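PDB 5WCK: FEZ-1 protein from Fluoribacter gormanii, which probably hydrolyses the beta-lactam ring of antibiotics as a monomeric, zinc-binding metallo-beta-lactamase of subclass B3. Local coordinates for residues N223-V226 against L227-G231; Y245-Q248 against K249-F253. The protein carries 2 engineered substitutions. One frame throughout, in Å; residues are numbered along the deposited sequence.

Contact 1 (N223-V226 against L227-G231); sequences NKYV and LLSKG. Engineered in segment 227-231: Ser229 (natural residue Gln).
In the last turns of helix 221-229, which close in a Schellman motif at Gly231, Tyr225 meets Ser229 and Val226 meets Lys230, one turn apart. The main chain supplies four successive i to i+4 bonds, from Leu227 N to Asn223 O through to Lys230 N to Val226 O at 3.1 Å. Ser229 N reaches Tyr225 O at 2.9 Å with an N-H...O angle of 163°. Ser229 is engineered, glutamine in the natural protein. Its OG lies over one face of the Tyr225 ring, offset toward the rim, and comes within 3.4 Å of CE2. Ser229 OG is also 3.3 Å from Tyr225 O, a weak bond, and not a settled one because its proton can reach another acceptor. Tyr225 turns its CG away from its own N (chi1 180°), which swings the ring along the helix so that one ring face meets this hydroxyl; Phe8 and Phe11 meet the same ring, a fitting place for a large aromatic group. Lys230 folds its aliphatic chain back along the flank of the last turn: CG is 3.3 Å from Val226 O, and CD approaches Val226 CG1 at 4.4 Å. Leu227 likewise folds back, its CG 3.5 Å from Asn223 O, while its side chain also touches Pro235. Lys224 runs extended in another direction, its NZ in a salt bridge with Asp238 and a hydrogen bond to Phe219 O. Gly231 takes a positive phi of 93°, a conformation in which a side chain would crowd the carbonyl oxygen of Lys230, so glycine suits it, and its N bonds to Leu228 O at 2.9 Å. Left-handed glycine bonded back into the last turn is the hallmark of the Schellman motif that ends many alpha-helices.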
ATOM      1  N   ASN A 223      -3.116  -8.639  16.157  1.00  6.29           N
ATOM      2  CA  ASN A 223      -4.167  -8.769  17.173  1.00  5.51           C
ATOM      3  C   ASN A 223      -5.528  -8.972  16.502  1.00  8.38           C
ATOM      4  O   ASN A 223      -6.342  -9.730  16.988  1.00  7.13           O
ATOM      5  CB  ASN A 223      -4.173  -7.609  18.166  1.00  7.60           C
ATOM      6  CG  ASN A 223      -2.934  -7.608  19.038  1.00 12.30           C
ATOM      7  OD1 ASN A 223      -2.645  -8.587  19.741  1.00 12.37           O
ATOM      8  ND2 ASN A 223      -2.165  -6.526  18.995  1.00 17.32           N
ATOM      9  N   LYS A 224      -5.769  -8.309  15.368  1.00  6.97           N
ATOM     10  CA  LYS A 224      -7.034  -8.471  14.685  1.00  6.50           C
ATOM     11  C   LYS A 224      -7.163  -9.886  14.103  1.00  6.92           C
ATOM     12  O   LYS A 224      -8.231 -10.441  14.102  1.00  9.22           O
ATOM     13  CB  LYS A 224      -7.192  -7.401  13.612  1.00  6.12           C
ATOM     14  CG  LYS A 224      -7.520  -6.031  14.194  1.00  6.32           C
ATOM     15  CD  LYS A 224      -7.557  -4.940  13.156  1.00  5.87           C
ATOM     16  CE  LYS A 224      -7.896  -3.589  13.750  1.00  6.80           C
ATOM     17  NZ  LYS A 224      -7.672  -2.488  12.787  1.00  7.42           N
ATOM     18  N   TYR A 225      -6.078 -10.432  13.548  1.00  7.15           N
ATOM     19  CA  TYR A 225      -6.084 -11.797  13.007  1.00  6.38           C
ATOM     20  C   TYR A 225      -6.415 -12.792  14.124  1.00  9.24           C
ATOM     21  O   TYR A 225      -7.189 -13.700  13.904  1.00  9.00           O
ATOM     22  CB  TYR A 225      -4.760 -12.186  12.353  1.00  7.89           C
ATOM     23  CG  TYR A 225      -4.758 -13.589  11.804  1.00  6.44           C
ATOM     24  CD1 TYR A 225      -5.408 -13.895  10.628  1.00  7.83           C
ATOM     25  CD2 TYR A 225      -4.172 -14.629  12.514  1.00  9.71           C
ATOM     26  CE1 TYR A 225      -5.439 -15.190  10.125  1.00 11.16           C
ATOM     27  CE2 TYR A 225      -4.179 -15.918  12.017  1.00  9.97           C
ATOM     28  CZ  TYR A 225      -4.817 -16.205  10.828  1.00 12.60           C
ATOM     29  OH  TYR A 225      -4.820 -17.491  10.355  1.00 13.28           O
ATOM     30  N   VAL A 226      -5.827 -12.599  15.309  1.00  7.39           N
ATOM     31  CA  VAL A 226      -6.163 -13.429  16.455  1.00  6.23           C
ATOM     32  C   VAL A 226      -7.667 -13.356  16.736  1.00 10.34           C
ATOM     33  O   VAL A 226      -8.292 -14.396  16.964  1.00  9.08           O
ATOM     34  CB  VAL A 226      -5.327 -13.059  17.685  1.00  9.06           C
ATOM     35  CG1 VAL A 226      -5.857 -13.741  18.943  1.00 14.57           C
ATOM     36  CG2 VAL A 226      -3.867 -13.409  17.469  1.00 10.74           C
ATOM     37  N   LEU A 227      -8.267 -12.153  16.722  1.00  7.73           N
ATOM     38  CA  LEU A 227      -9.717 -12.023  16.946  1.00  7.65           C
ATOM     39  C   LEU A 227     -10.493 -12.760  15.844  1.00  9.36           C
ATOM     40  O   LEU A 227     -11.536 -13.346  16.104  1.00 10.13           O
ATOM     41  CB  LEU A 227     -10.112 -10.545  16.997  1.00  9.56           C
ATOM     42  CG  LEU A 227      -9.598  -9.765  18.204  1.00 10.55           C
ATOM     43  CD1 LEU A 227      -9.978  -8.303  18.085  1.00 13.23           C
ATOM     44  CD2 LEU A 227     -10.123 -10.320  19.514  1.00 14.40           C
ATOM     45  N   LEU A 228     -10.029 -12.654  14.597  1.00  7.27           N
ATOM     46  CA  LEU A 228     -10.713 -13.306  13.492  1.00  9.60           C
ATOM     47  C   LEU A 228     -10.674 -14.829  13.661  1.00 10.94           C
ATOM     48  O   LEU A 228     -11.709 -15.494  13.435  1.00 13.83           O
ATOM     49  CB  LEU A 228     -10.041 -12.904  12.186  1.00 12.72           C
ATOM     50  CG  LEU A 228     -10.679 -13.522  10.946  1.00 15.16           C
ATOM     51  CD1 LEU A 228     -12.081 -12.969  10.734  1.00 18.13           C
ATOM     52  CD2 LEU A 228      -9.793 -13.282   9.748  1.00 18.48           C
ATOM     53  N   SER A 229      -9.514 -15.373  14.047  1.00 10.05           N
ATOM     54  CA  SER A 229      -9.366 -16.825  14.273  1.00 15.03           C
ATOM     55  C   SER A 229     -10.309 -17.274  15.398  1.00 14.69           C
ATOM     56  O   SER A 229     -10.828 -18.410  15.349  1.00 16.54           O
ATOM     57  CB  SER A 229      -7.943 -17.208  14.580  1.00 16.85           C
ATOM     58  OG  SER A 229      -7.114 -17.004  13.446  1.00 39.77           O
ATOM     59  N   LYS A 230     -10.553 -16.397  16.381  1.00 10.83           N
ATOM     60  CA  LYS A 230     -11.466 -16.696  17.497  1.00 12.99           C
ATOM     61  C   LYS A 230     -12.943 -16.600  17.067  1.00 14.14           C
ATOM     62  O   LYS A 230     -13.819 -16.918  17.857  1.00 16.46           O
ATOM     63  CB  LYS A 230     -11.179 -15.788  18.701  1.00 13.73           C
ATOM     64  CG  LYS A 230      -9.829 -16.056  19.347  1.00 17.49           C
ATOM     65  CD  LYS A 230      -9.570 -15.364  20.671  1.00 26.90           C
ATOM     66  CE  LYS A 230     -10.089 -13.951  20.791  1.00 58.06           C
ATOM     67  NZ  LYS A 230      -9.863 -13.426  22.160  1.00 54.04           N
ATOM     68  N   GLY A 231     -13.219 -16.124  15.845  1.00 12.86           N
ATOM     69  CA  GLY A 231     -14.576 -16.062  15.290  1.00 12.48           C
ATOM     70  C   GLY A 231     -15.282 -14.736  15.518  1.00 15.30           C
ATOM     71  O   GLY A 231     -16.493 -14.646  15.343  1.00 15.85           O
TER

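Contact 2 (Y245-Q248 against K249-F253); sequences YIEQ and KANDF. With SO4 (sulfate ion), chain J.
From Tyr245 to Asp252 the backbone keeps regular alpha-helical i to i+4 bonding, Lys249 N meeting Tyr245 O and Asp252 N meeting Gln248 O. Lys249 lays its CG over one face of the Tyr245 ring in a CH-pi contact, 3.8 Å from the centroid and displaced toward CZ. Bends at chi2 (-49°) and chi3 turn the chain from the ring onward toward Asp252, so one long lysine can serve both the ring and an acid: NZ forms a salt bridge at 2.9 Å with Asp252 OD2, which receives it on its anti lone pair. NZ also donates to O4 of a sulfate, probably from the crystallisation liquor, at 2.7 Å. Tyr245 OH donates to O2 of this ion at the ring edge, though the modelled separation is doubtfully short. Asp252 is held a second time, by Gln248 NE2 to OD1 at 2.9 Å; the donor stands above the carboxylate plane while the acceptor lies in the plane of the amide. On the outer side Asn251 ND2 donates to two waters, which pass the link on to Glu247 OE2 and Gln248 OE1. Small Ala250 fits against Ile200 and Glu204 of helix 192-204, and Ile246 rests on Leu203 of that helix and on Ile172 of strand 165-172, which Tyr245 also touches.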
ATOM      1  N   TYR A 245      -5.879   6.657  13.791  1.00  6.06           N
ATOM      2  CA  TYR A 245      -4.561   6.476  13.164  1.00  6.17           C
ATOM      3  C   TYR A 245      -4.248   7.651  12.239  1.00  6.22           C
ATOM      4  O   TYR A 245      -3.161   8.205  12.266  1.00  6.41           O
ATOM      5  CB  TYR A 245      -4.486   5.157  12.389  1.00  6.84           C
ATOM      6  CG  TYR A 245      -3.191   5.007  11.627  1.00  6.36           C
ATOM      7  CD1 TYR A 245      -2.018   4.675  12.280  1.00  6.94           C
ATOM      8  CD2 TYR A 245      -3.115   5.242  10.261  1.00  7.42           C
ATOM      9  CE1 TYR A 245      -0.814   4.574  11.601  1.00  6.98           C
ATOM     10  CE2 TYR A 245      -1.920   5.127   9.567  1.00  6.10           C
ATOM     11  CZ  TYR A 245      -0.764   4.799  10.235  1.00  5.47           C
ATOM     12  OH  TYR A 245       0.445   4.710   9.608  1.00  9.33           O
ATOM     13  N   ILE A 246      -5.216   8.022  11.405  1.00  5.45           N
ATOM     14  CA  ILE A 246      -5.040   9.182  10.525  1.00  6.62           C
ATOM     15  C   ILE A 246      -4.743  10.432  11.361  1.00  7.37           C
ATOM     16  O   ILE A 246      -3.818  11.215  11.065  1.00  7.89           O
ATOM     17  CB  ILE A 246      -6.253   9.352   9.603  1.00  5.74           C
ATOM     18  CG1 ILE A 246      -6.295   8.237   8.552  1.00  6.53           C
ATOM     19  CG2 ILE A 246      -6.229  10.732   8.953  1.00  7.46           C
ATOM     20  CD1 ILE A 246      -7.651   8.009   7.944  1.00  7.32           C
ATOM     21  N   GLU A 247      -5.507  10.658  12.429  1.00  6.01           N
ATOM     22  CA  GLU A 247      -5.271  11.836  13.285  1.00  7.44           C
ATOM     23  C   GLU A 247      -3.881  11.779  13.938  1.00  7.02           C
ATOM     24  O   GLU A 247      -3.199  12.785  14.017  1.00  7.05           O
ATOM     25  CB  GLU A 247      -6.362  11.968  14.358  1.00  8.99           C
ATOM     26  CG  GLU A 247      -6.199  13.179  15.244  1.00 15.38           C
ATOM     27  CD  GLU A 247      -6.567  14.530  14.643  1.00 33.44           C
ATOM     28  OE1 GLU A 247      -7.086  14.558  13.519  1.00 29.78           O
ATOM     29  OE2 GLU A 247      -6.331  15.562  15.310  1.00 31.79           O
ATOM     30  N   GLN A 248      -3.448  10.598  14.384  1.00  7.38           N
ATOM     31  CA  GLN A 248      -2.139  10.433  14.987  1.00  7.75           C
ATOM     32  C   GLN A 248      -1.033  10.770  13.972  1.00  6.58           C
ATOM     33  O   GLN A 248      -0.088  11.441  14.295  1.00  7.86           O
ATOM     34  CB  GLN A 248      -1.934   9.012  15.511  1.00 10.03           C
ATOM     35  CG  GLN A 248      -0.580   8.814  16.183  1.00 12.63           C
ATOM     36  CD  GLN A 248      -0.473   9.650  17.434  1.00 24.39           C
ATOM     37  OE1 GLN A 248      -1.329   9.586  18.319  1.00 25.23           O
ATOM     38  NE2 GLN A 248       0.563  10.474  17.502  1.00 22.31           N
ATOM     39  N   LYS A 249      -1.142  10.255  12.742  1.00  5.38           N
ATOM     40  CA  LYS A 249      -0.125  10.506  11.741  1.00  5.68           C
ATOM     41  C   LYS A 249      -0.161  11.980  11.315  1.00  6.34           C
ATOM     42  O   LYS A 249       0.891  12.559  11.023  1.00  7.33           O
ATOM     43  CB  LYS A 249      -0.243   9.554  10.552  1.00  8.88           C
ATOM     44  CG  LYS A 249       0.019   8.092  10.870  1.00  7.00           C
ATOM     45  CD  LYS A 249       1.302   7.824  11.662  1.00  7.69           C
ATOM     46  CE  LYS A 249       2.552   8.380  11.019  1.00 10.44           C
ATOM     47  NZ  LYS A 249       3.724   8.158  11.907  1.00 15.75           N
ATOM     48  N   ALA A 250      -1.345  12.614  11.314  1.00  6.46           N
ATOM     49  CA  ALA A 250      -1.416  14.047  11.018  1.00  8.02           C
ATOM     50  C   ALA A 250      -0.664  14.817  12.115  1.00  7.22           C
ATOM     51  O   ALA A 250       0.130  15.727  11.843  1.00  6.75           O
ATOM     52  CB  ALA A 250      -2.855  14.483  10.913  1.00  7.58           C
ATOM     53  N   ASN A 251      -0.889  14.429  13.378  1.00  6.97           N
ATOM     54  CA  ASN A 251      -0.222  15.073  14.490  1.00 10.64           C
ATOM     55  C   ASN A 251       1.295  14.826  14.397  1.00  9.30           C
ATOM     56  O   ASN A 251       2.080  15.742  14.630  1.00  9.70           O
ATOM     57  CB  ASN A 251      -0.826  14.616  15.818  1.00  9.41           C
ATOM     58  CG  ASN A 251      -2.176  15.262  16.075  1.00 16.11           C
ATOM     59  OD1 ASN A 251      -2.442  16.355  15.578  1.00 17.08           O
ATOM     60  ND2 ASN A 251      -3.037  14.587  16.826  1.00 16.27           N
ATOM     61  N   ASP A 252       1.713  13.597  14.054  1.00  6.70           N
ATOM     62  CA  ASP A 252       3.137  13.247  13.901  1.00  6.14           C
ATOM     63  C   ASP A 252       3.795  14.144  12.839  1.00  7.08           C
ATOM     64  O   ASP A 252       4.941  14.584  13.007  1.00  7.83           O
ATOM     65  CB  ASP A 252       3.326  11.777  13.529  1.00  6.83           C
ATOM     66  CG  ASP A 252       2.960  10.776  14.617  1.00 10.54           C
ATOM     67  OD1 ASP A 252       2.798  11.207  15.783  1.00 11.96           O
ATOM     68  OD2 ASP A 252       2.809   9.550  14.282  1.00 11.52           O
ATOM     69  N   PHE A 253       3.084  14.404  11.741  1.00  6.84           N
ATOM     70  CA  PHE A 253       3.605  15.243  10.685  1.00  4.88           C
ATOM     71  C   PHE A 253       3.849  16.655  11.232  1.00  5.14           C
ATOM     72  O   PHE A 253       4.936  17.231  11.033  1.00  6.60           O
ATOM     73  CB  PHE A 253       2.687  15.281   9.457  1.00  6.68           C
ATOM     74  CG  PHE A 253       3.037  16.405   8.519  1.00  5.73           C
ATOM     75  CD1 PHE A 253       4.085  16.290   7.621  1.00  4.74           C
ATOM     76  CD2 PHE A 253       2.365  17.615   8.573  1.00  5.38           C
ATOM     77  CE1 PHE A 253       4.446  17.350   6.814  1.00  6.06           C
ATOM     78  CE2 PHE A 253       2.711  18.672   7.752  1.00  8.42           C
ATOM     79  CZ  PHE A 253       3.754  18.539   6.875  1.00  6.86           C
TER
HETATM   80  S   SO4 J 308       3.346   4.267  11.953  0.50 31.15           S
HETATM   81  O1  SO4 J 308       4.231   3.089  11.928  0.50 27.26           O
HETATM   82  O2  SO4 J 308       2.607   4.370  10.660  0.50 12.58           O
HETATM   83  O3  SO4 J 308       2.378   4.136  13.069  0.50 23.65           O
HETATM   84  O4  SO4 J 308       4.179   5.480  12.134  0.50 21.21           O
HETATM   85  O   HOH W   1      -5.626  15.322  17.662  1.00 38.78           O
HETATM   86  O   HOH W   2      -3.586  11.868  17.884  1.00 28.53           O

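Overall arrangement
Contact 1 comes first along the chain, at the end of helix 221-229, and contact 2 follows in the long C-terminal helix 239-262; their centres lie 26 Å apart and their nearest atoms about 8 Å, without touching. The short connection 230-238 joins the two helices, and the disulfide Cys208-Cys242 fastens the start of the second. In this metallo-beta-lactamase fold contact 1 is a surface helix end away from the metal site. Contact 2 runs closer to it, the side chain of Tyr245 lying about 7 Å from that of the zinc ligand His215 and about 10 Å from a zinc ion.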